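PDB 2Q04: acetoin utilization protein from Exiguobacterium sibiricum, which is probably an acetyltransferase of the GNAT family, likely to transfer acetyl groups from acetyl-CoA, with a presumed part in acetoin utilization. Local coordinates for residues Phe7-Leu12 and Glu20-Val25; Ala31-Asp36 and Gln68-Ile73; Pro37-Phe42 and Glu102-Phe107; Val76-Pro81 and Leu96-Ile101; Leu147-Tyr152 and His178-Leu183. One frame throughout, in Å; residues are numbered along the deposited sequence.

Contact 1 of 5, residues Phe7-Leu12 and Glu20-Val25; sequences FNHRTL and EIEGPV
Asn8 and Arg10 form the hydrogen-bonded pairs, with Gly23 and Ile21, of the antiparallel beta hairpin made by strands 8-12 and 19-23. Arg10 N donates to Ile21 O at 2.8 Å, and Ile21 N returns the bond to Arg10 O. On the face that carries His9, Thr11, Glu20 and Glu22, His9 NE2 gives its N-H to the anti lone pair of Glu20 OE1 over 2.9 Å; the bond is bent to 144°, and imidazole and carboxylate lie nearly coplanar, 12° apart. Thr11 OG1 is a second, less certain donor to the same oxygen, the modelled length being very short. A bend at chi2 (-47°) swings Glu20 CD round toward the His9 ring. The edge of that ring brings CD2 to 3.2 Å from Glu22 OE1, an oxygen already salt-bridged to Arg67. Phe7 covers the stem of the same glutamate, its CZ 3.6 Å from Glu22 CB, while its ring edge faces Pro24 O. Leu12 CB packs 3.6 Å from Ile21 CD1. Behind the hairpin, Ile21 rests on Lys115, Leu116 and Val119 of helix 112-121, and strand 19-23 pairs antiparallel with strand 62-68.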
# COMPACT_ATOMS: atom_id res chain seq x y z
N PHE A 7 4.65 -15.19 -7.02
CA PHE A 7 5.88 -14.43 -6.84
C PHE A 7 6.31 -13.83 -8.17
O PHE A 7 6.38 -14.52 -9.18
CB PHE A 7 7.00 -15.34 -6.31
CG PHE A 7 8.32 -14.64 -6.15
CD1 PHE A 7 8.64 -14.00 -4.96
CD2 PHE A 7 9.23 -14.60 -7.19
CE1 PHE A 7 9.85 -13.34 -4.81
CE2 PHE A 7 10.45 -13.93 -7.04
CZ PHE A 7 10.75 -13.31 -5.85
N ASN A 8 6.58 -12.53 -8.16
CA ASN A 8 7.07 -11.85 -9.35
C ASN A 8 8.30 -11.06 -9.03
O ASN A 8 8.55 -10.73 -7.88
CB ASN A 8 5.98 -10.94 -9.92
CG ASN A 8 4.86 -11.72 -10.57
OD1 ASN A 8 5.02 -12.27 -11.67
ND2 ASN A 8 3.73 -11.81 -9.88
N HIS A 9 9.11 -10.78 -10.05
CA HIS A 9 10.38 -10.12 -9.86
C HIS A 9 10.77 -9.29 -11.06
O HIS A 9 10.64 -9.73 -12.20
CB HIS A 9 11.48 -11.16 -9.60
CG HIS A 9 12.87 -10.61 -9.72
ND1 HIS A 9 13.51 -10.48 -10.93
CD2 HIS A 9 13.72 -10.13 -8.79
CE1 HIS A 9 14.69 -9.93 -10.74
NE2 HIS A 9 14.85 -9.72 -9.45
N ARG A 10 11.28 -8.09 -10.80
CA ARG A 10 11.90 -7.26 -11.83
C ARG A 10 13.10 -6.55 -11.21
O ARG A 10 13.11 -6.24 -10.01
CB ARG A 10 10.91 -6.22 -12.38
CG ARG A 10 9.68 -6.80 -13.08
CD ARG A 10 10.02 -7.42 -14.41
NE ARG A 10 8.81 -7.75 -15.19
CZ ARG A 10 8.07 -8.85 -15.02
NH1 ARG A 10 8.39 -9.75 -14.10
NH2 ARG A 10 7.00 -9.05 -15.79
N THR A 11 14.14 -6.32 -12.01
CA THR A 11 15.29 -5.56 -11.57
C THR A 11 15.16 -4.13 -12.06
O THR A 11 15.03 -3.88 -13.24
CB THR A 11 16.59 -6.15 -12.10
OG1 THR A 11 16.78 -7.46 -11.55
CG2 THR A 11 17.79 -5.27 -11.72
N LEU A 12 15.14 -3.20 -11.12
CA LEU A 12 15.05 -1.79 -11.44
C LEU A 12 16.41 -1.17 -11.32
O LEU A 12 17.09 -1.36 -10.31
CB LEU A 12 14.06 -1.08 -10.49
CG LEU A 12 13.82 0.41 -10.75
CD1 LEU A 12 13.31 0.63 -12.16
CD2 LEU A 12 12.86 1.00 -9.74
N GLU A 20 16.32 -4.94 -6.64
CA GLU A 20 15.45 -6.06 -6.93
C GLU A 20 14.07 -5.81 -6.35
O GLU A 20 13.92 -5.60 -5.13
CB GLU A 20 16.03 -7.36 -6.39
CG GLU A 20 17.49 -7.59 -6.77
CD GLU A 20 17.78 -7.32 -8.24
OE1 GLU A 20 16.98 -7.75 -9.10
OE2 GLU A 20 18.81 -6.68 -8.54
N ILE A 21 13.08 -5.79 -7.23
CA ILE A 21 11.71 -5.55 -6.84
C ILE A 21 10.93 -6.83 -7.02
O ILE A 21 10.72 -7.28 -8.13
CB ILE A 21 11.11 -4.42 -7.66
CG1 ILE A 21 11.90 -3.13 -7.39
CG2 ILE A 21 9.62 -4.23 -7.31
CD1 ILE A 21 11.46 -2.00 -8.17
N GLU A 22 10.50 -7.41 -5.90
CA GLU A 22 9.97 -8.75 -5.93
C GLU A 22 9.00 -9.02 -4.78
O GLU A 22 9.10 -8.44 -3.70
CB GLU A 22 11.12 -9.75 -5.86
CG GLU A 22 11.93 -9.65 -4.55
CD GLU A 22 13.18 -10.47 -4.57
OE1 GLU A 22 13.84 -10.54 -5.64
OE2 GLU A 22 13.55 -11.01 -3.52
N GLY A 23 8.10 -9.98 -5.02
CA GLY A 23 7.18 -10.44 -4.00
C GLY A 23 5.95 -11.06 -4.64
O GLY A 23 5.83 -11.06 -5.88
N PRO A 24 4.99 -11.56 -3.81
CA PRO A 24 5.06 -11.51 -2.33
C PRO A 24 6.18 -12.40 -1.74
O PRO A 24 6.40 -13.53 -2.21
CB PRO A 24 3.67 -12.02 -1.89
CG PRO A 24 2.82 -12.00 -3.12
CD PRO A 24 3.73 -12.17 -4.27
N VAL A 25 6.87 -11.87 -0.74
CA VAL A 25 7.97 -12.57 -0.07
C VAL A 25 7.44 -13.27 1.18
O VAL A 25 6.67 -12.69 1.94
CB VAL A 25 9.09 -11.56 0.36
CG1 VAL A 25 10.26 -12.29 0.98
CG2 VAL A 25 9.55 -10.72 -0.84
O HOH W 1 3.50 -10.11 -7.50

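Contact 2 of 5, residues Ala31-Asp36 and Gln68-Ile73; sequences ATYKLD and QGNDII
Tyr33 and Ile72 pack where the short strand 34-35 runs parallel to strand 71-79, just past the type II' turn from Gln68 to Asp71 that closes the hairpin of strands 62-68 and 71-79. With Tyr33 CG anti to its carbonyl carbon (chi1 -60°), the side chain crosses that of Ile72 at about a right angle, and Tyr33 CB lies 3.7 Å from Ile72 CD1. The ring turns an edge to Asn70, whose OD1 sits in the ring plane 3.7 Å from Tyr33 CD1, the amide tilted by 46°. Ile72 divides its branches: CD1 goes to Tyr33, while CG2 meets Leu35 CD2 at 3.8 Å. Leu35 also packs on Leu52 of helix 45-56. Asp36 sets its CB 3.2 Å from Ile72 O and directs its carboxylate to Gly38 N and Arg106. Lys34 N to Asn70 O (2.8 Å), Ile72 N to Lys34 O and Asp36 N to Ile72 O supply the hydrogen bonds. Cohesion thus rests on backbone bonds and apolar branches, while the charge of Asp36 is probably balanced by Arg106.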
# COMPACT_ATOMS: atom_id res chain seq x y z
N ALA A 31 12.39 -12.45 7.24
CA ALA A 31 13.06 -12.38 8.54
C ALA A 31 14.58 -12.37 8.40
O ALA A 31 15.28 -11.89 9.30
CB ALA A 31 12.63 -13.55 9.42
N THR A 32 15.09 -12.89 7.28
CA THR A 32 16.54 -12.96 7.04
C THR A 32 17.10 -11.63 6.49
O THR A 32 18.30 -11.38 6.56
CB THR A 32 16.89 -14.09 6.07
OG1 THR A 32 16.30 -13.83 4.79
CG2 THR A 32 16.39 -15.44 6.59
N TYR A 33 16.22 -10.79 5.94
CA TYR A 33 16.64 -9.49 5.43
C TYR A 33 16.76 -8.47 6.56
O TYR A 33 16.51 -8.78 7.72
CB TYR A 33 15.65 -8.98 4.36
CG TYR A 33 15.50 -9.89 3.15
CD1 TYR A 33 16.61 -10.45 2.53
CD2 TYR A 33 14.25 -10.12 2.59
CE1 TYR A 33 16.47 -11.27 1.42
CE2 TYR A 33 14.10 -10.92 1.47
CZ TYR A 33 15.21 -11.50 0.89
OH TYR A 33 15.06 -12.29 -0.22
N LYS A 34 17.18 -7.25 6.21
CA LYS A 34 17.35 -6.18 7.17
C LYS A 34 16.74 -4.89 6.65
O LYS A 34 17.16 -4.37 5.63
CB LYS A 34 18.84 -5.97 7.45
CG LYS A 34 19.14 -4.86 8.46
CD LYS A 34 20.62 -4.82 8.83
CE LYS A 34 20.89 -3.82 9.95
NZ LYS A 34 22.31 -3.86 10.42
N LEU A 35 15.73 -4.37 7.35
CA LEU A 35 15.13 -3.10 6.96
C LEU A 35 16.15 -1.97 7.01
O LEU A 35 16.87 -1.81 8.01
CB LEU A 35 13.95 -2.75 7.87
CG LEU A 35 12.55 -3.21 7.44
CD1 LEU A 35 11.50 -2.62 8.37
CD2 LEU A 35 12.26 -2.82 6.00
N ASP A 36 16.20 -1.18 5.95
CA ASP A 36 17.08 -0.02 5.89
C ASP A 36 16.74 0.95 7.04
O ASP A 36 15.56 1.17 7.33
CB ASP A 36 16.92 0.69 4.55
CG ASP A 36 17.93 1.77 4.35
OD1 ASP A 36 19.10 1.43 4.07
OD2 ASP A 36 17.57 2.96 4.47
N GLN A 68 18.29 -4.51 -2.05
CA GLN A 68 19.67 -4.57 -2.50
C GLN A 68 20.41 -5.50 -1.55
O GLN A 68 20.60 -5.16 -0.40
CB GLN A 68 20.32 -3.19 -2.48
CG GLN A 68 20.11 -2.38 -3.74
CD GLN A 68 21.03 -1.15 -3.81
OE1 GLN A 68 21.43 -0.60 -2.77
NE2 GLN A 68 21.36 -0.71 -5.02
N GLY A 69 20.80 -6.67 -2.04
CA GLY A 69 21.41 -7.68 -1.18
C GLY A 69 20.43 -8.13 -0.11
O GLY A 69 19.29 -8.42 -0.41
N ASN A 70 20.86 -8.13 1.14
CA ASN A 70 19.98 -8.46 2.27
C ASN A 70 19.21 -7.24 2.80
O ASN A 70 18.42 -7.36 3.74
CB ASN A 70 20.79 -9.07 3.42
CG ASN A 70 21.06 -10.53 3.22
OD1 ASN A 70 20.14 -11.33 3.05
ND2 ASN A 70 22.32 -10.91 3.31
N ASP A 71 19.42 -6.08 2.17
CA ASP A 71 18.86 -4.82 2.67
C ASP A 71 17.56 -4.41 1.94
O ASP A 71 17.57 -4.15 0.74
CB ASP A 71 19.91 -3.71 2.54
CG ASP A 71 21.14 -3.97 3.39
OD1 ASP A 71 20.99 -4.19 4.60
OD2 ASP A 71 22.26 -3.93 2.84
N ILE A 72 16.47 -4.31 2.70
CA ILE A 72 15.19 -3.81 2.16
C ILE A 72 15.19 -2.28 2.23
O ILE A 72 15.19 -1.70 3.32
CB ILE A 72 13.99 -4.33 2.98
CG1 ILE A 72 13.98 -5.85 3.02
CG2 ILE A 72 12.70 -3.82 2.38
CD1 ILE A 72 12.99 -6.43 4.02
N ILE A 73 15.17 -1.63 1.07
CA ILE A 73 15.20 -0.16 1.01
C ILE A 73 13.84 0.41 0.63
O ILE A 73 13.68 1.61 0.44
CB ILE A 73 16.33 0.37 0.02
CG1 ILE A 73 16.08 -0.10 -1.43
CG2 ILE A 73 17.67 -0.11 0.47
CD1 ILE A 73 15.13 0.77 -2.22

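Contact 3 of 5, residues Pro37-Phe42 and Glu102-Phe107; sequences PGLTAF and EVAARF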
# COMPACT_ATOMS: atom_id res chain seq x y z
N PRO A 37 17.78 1.55 7.67
CA PRO A 37 17.55 2.45 8.82
C PRO A 37 16.67 3.68 8.51
O PRO A 37 16.15 4.30 9.42
CB PRO A 37 18.97 2.91 9.20
CG PRO A 37 19.88 1.88 8.62
CD PRO A 37 19.22 1.41 7.37
N GLY A 38 16.51 4.00 7.22
CA GLY A 38 15.75 5.17 6.81
C GLY A 38 14.27 4.93 6.55
O GLY A 38 13.59 5.76 5.95
N LEU A 39 13.75 3.79 7.02
CA LEU A 39 12.33 3.45 6.85
C LEU A 39 11.59 3.54 8.19
O LEU A 39 11.03 2.55 8.68
CB LEU A 39 12.18 2.05 6.25
CG LEU A 39 12.73 1.88 4.81
CD1 LEU A 39 12.85 0.41 4.45
CD2 LEU A 39 11.87 2.60 3.80
N THR A 40 11.52 4.76 8.73
CA THR A 40 10.97 4.99 10.08
C THR A 40 9.72 5.94 10.08
O THR A 40 9.45 6.63 11.07
CB THR A 40 12.05 5.61 11.02
OG1 THR A 40 12.56 6.82 10.44
CG2 THR A 40 13.21 4.63 11.22
N ALA A 41 8.95 5.91 8.98
CA ALA A 41 7.76 6.78 8.84
C ALA A 41 6.57 6.27 9.66
O ALA A 41 5.68 7.05 10.02
CB ALA A 41 7.38 6.93 7.37
N PHE A 42 6.54 4.97 9.92
CA PHE A 42 5.46 4.37 10.71
C PHE A 42 5.94 3.97 12.09
O PHE A 42 5.27 4.25 13.08
CB PHE A 42 4.86 3.18 9.96
CG PHE A 42 4.11 3.58 8.73
CD1 PHE A 42 2.83 4.14 8.83
CD2 PHE A 42 4.70 3.50 7.48
CE1 PHE A 42 2.15 4.56 7.70
CE2 PHE A 42 4.02 3.91 6.34
CZ PHE A 42 2.74 4.44 6.45
N GLU A 102 6.59 2.41 1.54
CA GLU A 102 7.64 3.27 2.03
C GLU A 102 8.96 2.98 1.31
O GLU A 102 9.23 1.86 0.95
CB GLU A 102 7.80 3.09 3.55
CG GLU A 102 8.59 4.20 4.23
CD GLU A 102 8.67 4.04 5.75
OE1 GLU A 102 8.03 3.10 6.31
OE2 GLU A 102 9.38 4.86 6.40
N VAL A 103 9.74 4.03 1.09
CA VAL A 103 11.00 3.93 0.37
C VAL A 103 12.02 4.86 1.01
O VAL A 103 11.74 6.04 1.20
CB VAL A 103 10.83 4.33 -1.11
CG1 VAL A 103 12.18 4.32 -1.84
CG2 VAL A 103 9.82 3.40 -1.81
N ALA A 104 13.21 4.34 1.32
CA ALA A 104 14.27 5.15 1.93
C ALA A 104 14.47 6.46 1.16
O ALA A 104 14.44 6.47 -0.07
CB ALA A 104 15.57 4.37 1.98
N ALA A 105 14.69 7.54 1.90
CA ALA A 105 14.79 8.90 1.33
C ALA A 105 15.83 9.02 0.19
O ALA A 105 15.57 9.67 -0.82
CB ALA A 105 15.09 9.91 2.43
N ARG A 106 16.99 8.40 0.38
CA ARG A 106 18.08 8.50 -0.62
C ARG A 106 17.71 7.83 -1.95
O ARG A 106 18.37 8.07 -2.97
CB ARG A 106 19.38 7.91 -0.06
CG ARG A 106 19.40 6.40 0.06
CD ARG A 106 20.78 5.90 0.50
NE ARG A 106 20.89 4.43 0.46
CZ ARG A 106 20.39 3.61 1.39
NH1 ARG A 106 19.72 4.11 2.43
NH2 ARG A 106 20.54 2.29 1.26
N PHE A 107 16.67 6.99 -1.94
CA PHE A 107 16.19 6.31 -3.16
C PHE A 107 14.99 7.03 -3.80
O PHE A 107 14.43 6.56 -4.80
CB PHE A 107 15.82 4.86 -2.85
CG PHE A 107 16.99 3.93 -2.81
CD1 PHE A 107 17.49 3.38 -3.98
CD2 PHE A 107 17.60 3.63 -1.61
CE1 PHE A 107 18.59 2.53 -3.94
CE2 PHE A 107 18.70 2.78 -1.57
CZ PHE A 107 19.19 2.24 -2.74
O HOH W 2 8.31 2.53 9.09
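Glu102 carries the polar side of this contact, reaching from the end of strand 95-103 into the loop before helix 45-56. Its CG lies anti to the backbone N (chi1 -164°) and the chain stays extended, which delivers the carboxylate to the backbone of Ala41. Ala41 N donates to Glu102 OE2 at 2.8 Å, approaching on the syn side but 26° out of the carboxylate plane. The same oxygen is tight against Ala41 CB, 3.0 Å away. The other oxygen, Glu102 OE1, is 2.9 Å from a water that accepts from Phe42 N and also lies within bonding distance of Leu39 O; Tyr75 OH adds a weak bond to OE1. An alanine in place of Glu102 would probably leave the Ala41 N-H and the water without their carboxylate mate and the loop freer to shift. The one aromatic contact is at the ring edge of Phe42, whose CD2 lies 3.6 Å from Glu102 OE1, ring and carboxylate planes standing 75° apart.

Leu39 supplies the van der Waals packing: its CD2 lies against the Val103-Ala104 peptide, 3.3 Å from Ala104 N, and makes a carbon contact with Glu102 CG at 3.7 Å. Past Phe107 the chain enters helix 112-121; in GNAT enzymes this strand-to-helix passage typically cradles the acetyl-CoA pyrophosphate, and the arrangement is consistent with that fold.

Contact 4 of 5, residues Val76-Pro81 and Leu96-Ile101; sequences VTFLYP and LELGAI. With CA (calcium ion), chain G.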
# COMPACT_ATOMS: atom_id res chain seq x y z
N VAL A 76 5.98 -2.44 -0.03
CA VAL A 76 4.58 -2.12 -0.12
C VAL A 76 3.81 -3.30 0.43
O VAL A 76 4.15 -4.46 0.13
CB VAL A 76 4.15 -1.80 -1.58
CG1 VAL A 76 4.38 -3.00 -2.49
CG2 VAL A 76 2.70 -1.37 -1.63
N THR A 77 2.80 -3.02 1.28
CA THR A 77 2.08 -4.08 2.01
C THR A 77 0.63 -4.20 1.58
O THR A 77 0.01 -3.23 1.18
CB THR A 77 2.09 -3.81 3.52
OG1 THR A 77 1.18 -2.74 3.84
CG2 THR A 77 3.48 -3.47 4.00
N PHE A 78 0.11 -5.43 1.66
CA PHE A 78 -1.29 -5.70 1.38
C PHE A 78 -1.83 -6.63 2.40
O PHE A 78 -1.17 -7.61 2.77
CB PHE A 78 -1.46 -6.34 0.00
CG PHE A 78 -1.01 -5.49 -1.09
CD1 PHE A 78 -1.88 -4.63 -1.73
CD2 PHE A 78 0.32 -5.52 -1.50
CE1 PHE A 78 -1.45 -3.80 -2.77
CE2 PHE A 78 0.77 -4.71 -2.53
CZ PHE A 78 -0.12 -3.85 -3.17
N LEU A 79 -3.02 -6.34 2.89
CA LEU A 79 -3.70 -7.19 3.86
C LEU A 79 -5.13 -6.74 3.98
O LEU A 79 -5.51 -5.71 3.40
CB LEU A 79 -3.00 -7.12 5.23
CG LEU A 79 -3.01 -5.76 5.96
CD1 LEU A 79 -2.52 -5.93 7.40
CD2 LEU A 79 -2.16 -4.71 5.22
N TYR A 80 -5.93 -7.48 4.74
CA TYR A 80 -7.31 -7.08 4.97
C TYR A 80 -7.35 -5.85 5.85
O TYR A 80 -6.49 -5.67 6.70
CB TYR A 80 -8.12 -8.21 5.60
CG TYR A 80 -8.56 -9.28 4.63
CD1 TYR A 80 -9.11 -8.94 3.39
CD2 TYR A 80 -8.49 -10.62 4.96
CE1 TYR A 80 -9.51 -9.89 2.51
CE2 TYR A 80 -8.90 -11.60 4.08
CZ TYR A 80 -9.42 -11.23 2.85
OH TYR A 80 -9.84 -12.19 1.96
N PRO A 81 -8.36 -4.98 5.62
CA PRO A 81 -8.49 -3.74 6.39
C PRO A 81 -8.52 -3.97 7.90
O PRO A 81 -8.96 -5.02 8.35
CB PRO A 81 -9.82 -3.17 5.91
CG PRO A 81 -10.02 -3.74 4.57
CD PRO A 81 -9.42 -5.09 4.60
N LEU A 96 -9.46 -5.54 -0.11
CA LEU A 96 -8.11 -5.68 0.39
C LEU A 96 -7.52 -4.29 0.59
O LEU A 96 -7.85 -3.37 -0.14
CB LEU A 96 -7.27 -6.45 -0.64
CG LEU A 96 -5.92 -6.98 -0.19
CD1 LEU A 96 -6.08 -8.07 0.87
CD2 LEU A 96 -5.16 -7.52 -1.38
N GLU A 97 -6.66 -4.14 1.58
CA GLU A 97 -6.03 -2.85 1.82
C GLU A 97 -4.55 -2.86 1.47
O GLU A 97 -3.82 -3.76 1.85
CB GLU A 97 -6.22 -2.38 3.27
CG GLU A 97 -5.71 -0.93 3.51
CD GLU A 97 -5.68 -0.54 4.98
OE1 GLU A 97 -6.06 -1.36 5.82
OE2 GLU A 97 -5.23 0.59 5.28
N LEU A 98 -4.14 -1.89 0.66
CA LEU A 98 -2.76 -1.58 0.48
C LEU A 98 -2.38 -0.82 1.72
O LEU A 98 -2.73 0.35 1.87
CB LEU A 98 -2.57 -0.70 -0.78
CG LEU A 98 -1.14 -0.40 -1.28
CD1 LEU A 98 -1.21 0.33 -2.61
CD2 LEU A 98 -0.33 0.42 -0.26
N GLY A 99 -1.82 -1.52 2.68
CA GLY A 99 -1.54 -0.95 4.00
C GLY A 99 -0.66 0.26 3.91
O GLY A 99 -1.08 1.37 4.22
N ALA A 100 0.56 0.06 3.42
CA ALA A 100 1.52 1.14 3.32
C ALA A 100 2.54 0.89 2.21
O ALA A 100 2.63 -0.21 1.65
CB ALA A 100 2.23 1.33 4.65
N ILE A 101 3.28 1.94 1.88
CA ILE A 101 4.33 1.88 0.88
C ILE A 101 5.39 2.89 1.28
O ILE A 101 5.10 4.06 1.42
CB ILE A 101 3.79 2.20 -0.53
CG1 ILE A 101 4.89 2.04 -1.59
CG2 ILE A 101 3.23 3.60 -0.59
CD1 ILE A 101 4.37 2.09 -3.00
CA CA G . -2.07 3.61 4.49
O HOH W 3 -5.02 -3.29 7.98
O HOH W 4 -4.07 2.13 3.57
O HOH W 5 -1.49 3.73 2.13
O HOH W 6 -2.40 3.73 7.19
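Glu97 CB lies 3.4 Å from Leu79 O, which also accepts the Glu97 N-H. CG stands anti to the backbone N (chi1 -173°), and the extended chain carries the carboxylate past Pro81: OE1 comes 3.4 Å from Pro81 CA and shares a water with Tyr80 O. OE2 accepts at 2.6 Å from a second water, itself a ligand of the calcium ion. Gly99 O binds that calcium at 2.5 Å, and Thr134 O joins from strand 130-135. Here the antiparallel register slips by one residue: Gly99 N makes a weak bond to Thr77 O while Thr77 N donates to Ala100 O, consistent with a beta bulge of the kind known in the matching strand of GNAT folds. Thr77 OG1 accepts from Ala100 N at 2.9 Å; a CB on Gly99 would clash with that hydroxyl. On the other face, under helix 112-121, Phe78 CE1 meets Leu98 CG at 3.7 Å, and the Leu98 and Val76 side chains cross at about a right angle, Leu98 CD2 3.8 Å from Val76 CG2.

Contact 5 of 5, residues Leu147-Tyr152 and His178-Leu183; sequences LSVWDY and HPANCL. With EDO (1,2-ethanediol), chain J; EDO (1,2-ethanediol), chain K.
Trp150 and His178 hold their rings nearly parallel, 22° apart, yet so far slid that they barely overlap, with 5.5 Å between the centroid of the six-membered ring and that of the imidazole; no hydrogen bond crosses the contact. Trp150 CG is anti to its carbonyl carbon (chi1 -43°), and the far end of the indole reaches over the turn from His178 to Asn181. Its CH2 touches His178 CE1 at 3.7 Å, and its CZ3 lies 3.7 Å from Ala180 CB. Pro179 CB comes in at the indole edge, 4.1 Å from CZ3. One helical residue earlier, Val149 CG1 presses on Ala180 CB at 3.5 Å. The turn is fixed from within: Ala180 N donates to His178 ND1 over 3.1 Å, close to the ring plane. Ser148 caps helix 149-162 through a weak bond from Asp151 N. Tyr152 points off to stack on Trp140 and pack on Leu142, and an alanine here would probably open a gap beside both and leave the Trp140 ring without its stacking mate. As ND1 serves as an acceptor, His178 probably carries no proton there; between residues 147-152 and 178-183 the contact is apolar and aromatic, with Arg153, next along the helix, hydrogen-bonding Ala180 O.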
# COMPACT_ATOMS: atom_id res chain seq x y z
N LEU A 147 9.42 18.61 0.29
CA LEU A 147 8.18 18.96 -0.39
C LEU A 147 7.18 19.60 0.55
O LEU A 147 7.10 19.25 1.73
CB LEU A 147 7.55 17.72 -1.00
CG LEU A 147 8.33 17.02 -2.09
CD1 LEU A 147 7.71 15.65 -2.35
CD2 LEU A 147 8.36 17.85 -3.36
N SER A 148 6.37 20.51 0.01
CA SER A 148 5.23 21.00 0.72
C SER A 148 4.23 19.88 0.76
O SER A 148 4.40 18.86 0.11
CB SER A 148 4.61 22.21 0.02
OG SER A 148 3.82 21.81 -1.08
N VAL A 149 3.15 20.09 1.46
CA VAL A 149 2.14 19.03 1.63
C VAL A 149 1.38 18.73 0.32
O VAL A 149 1.08 17.57 0.02
CB VAL A 149 1.10 19.37 2.74
CG1 VAL A 149 0.07 18.25 2.87
CG2 VAL A 149 1.78 19.58 4.07
N TRP A 150 1.10 19.77 -0.46
CA TRP A 150 0.29 19.62 -1.66
C TRP A 150 1.11 19.08 -2.83
O TRP A 150 0.61 18.28 -3.62
CB TRP A 150 -0.39 20.95 -1.99
CG TRP A 150 -0.97 21.64 -0.74
CD1 TRP A 150 -0.38 22.65 -0.02
CD2 TRP A 150 -2.17 21.29 -0.03
NE1 TRP A 150 -1.18 22.99 1.06
CE2 TRP A 150 -2.28 22.17 1.09
CE3 TRP A 150 -3.18 20.35 -0.23
CZ2 TRP A 150 -3.35 22.13 1.99
CZ3 TRP A 150 -4.26 20.30 0.67
CH2 TRP A 150 -4.33 21.19 1.76
N ASP A 151 2.40 19.45 -2.90
CA ASP A 151 3.32 18.86 -3.88
C ASP A 151 3.49 17.38 -3.59
O ASP A 151 3.50 16.55 -4.50
CB ASP A 151 4.68 19.57 -3.84
CG ASP A 151 4.57 21.04 -4.15
OD1 ASP A 151 3.51 21.46 -4.67
OD2 ASP A 151 5.52 21.78 -3.84
N TYR A 152 3.61 17.05 -2.30
CA TYR A 152 3.73 15.66 -1.88
C TYR A 152 2.50 14.89 -2.28
O TYR A 152 2.59 13.79 -2.82
CB TYR A 152 3.89 15.57 -0.35
CG TYR A 152 4.19 14.17 0.12
CD1 TYR A 152 3.18 13.21 0.19
CD2 TYR A 152 5.50 13.77 0.39
CE1 TYR A 152 3.46 11.90 0.56
CE2 TYR A 152 5.79 12.46 0.77
CZ TYR A 152 4.76 11.53 0.86
OH TYR A 152 5.03 10.23 1.22
N HIS A 178 -8.60 16.80 6.82
CA HIS A 178 -7.60 17.61 6.09
C HIS A 178 -7.66 17.24 4.60
O HIS A 178 -7.51 16.09 4.25
CB HIS A 178 -6.16 17.30 6.64
CG HIS A 178 -5.10 18.30 6.23
ND1 HIS A 178 -4.59 18.36 4.96
CD2 HIS A 178 -4.42 19.23 6.96
CE1 HIS A 178 -3.67 19.31 4.90
NE2 HIS A 178 -3.55 19.85 6.10
N PRO A 179 -7.90 18.24 3.71
CA PRO A 179 -8.05 17.98 2.28
C PRO A 179 -6.87 17.23 1.64
O PRO A 179 -7.03 16.61 0.60
CB PRO A 179 -8.17 19.37 1.67
CG PRO A 179 -8.64 20.20 2.72
CD PRO A 179 -8.14 19.66 4.02
N ALA A 180 -5.69 17.34 2.23
CA ALA A 180 -4.51 16.66 1.70
C ALA A 180 -4.63 15.13 1.86
O ALA A 180 -4.11 14.36 1.03
CB ALA A 180 -3.25 17.16 2.36
N ASN A 181 -5.29 14.69 2.94
CA ASN A 181 -5.53 13.25 3.13
C ASN A 181 -6.41 12.73 2.02
O ASN A 181 -7.13 13.50 1.37
CB ASN A 181 -6.19 12.97 4.48
CG ASN A 181 -5.39 13.49 5.65
OD1 ASN A 181 -4.18 13.70 5.55
ND2 ASN A 181 -6.07 13.73 6.76
N CYS A 182 -6.36 11.43 1.78
CA CYS A 182 -7.19 10.86 0.74
C CYS A 182 -7.40 9.36 0.84
O CYS A 182 -6.59 8.63 1.40
CB CYS A 182 -6.64 11.22 -0.65
SG CYS A 182 -5.03 10.47 -1.07
N LEU A 183 -8.53 8.92 0.31
CA LEU A 183 -8.82 7.54 0.11
C LEU A 183 -8.67 7.27 -1.36
O LEU A 183 -9.15 8.03 -2.19
CB LEU A 183 -10.26 7.24 0.54
CG LEU A 183 -10.90 5.94 0.03
CD1 LEU A 183 -10.27 4.70 0.70
CD2 LEU A 183 -12.40 5.98 0.28
C1 EDO J . 4.49 8.00 2.59
O1 EDO J . 3.44 8.14 1.60
C2 EDO J . 4.23 6.79 3.46
O2 EDO J . 4.96 6.91 4.68
C1 EDO K . -12.15 14.33 0.89
O1 EDO K . -13.24 13.48 0.46
C2 EDO K . -10.82 13.59 0.71
O2 EDO K . -9.70 14.50 0.77

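Overall arrangement
From the N terminus, contact 1 closes the short hairpin of strands 8-12 and 19-23 before any other contact opens, touching contact 2 through Glu22 and Val25 against Tyr33. Contacts 2 and 3 cross: 31-36 and 37-42 follow one another, then pair with 68-73 and 102-107, and the two are joined by the Asp36-Arg106 salt bridge. Contact 4 is nested inside the loop closed by contact 3 and shares strand 95-103 with it; Phe42 packs on Ala100 between them. Contact 5 opens after all these have closed, tying the start of helix 149-162 to the turn that leads into strand 182-187, on the opposite side of the chain's centre from contact 1.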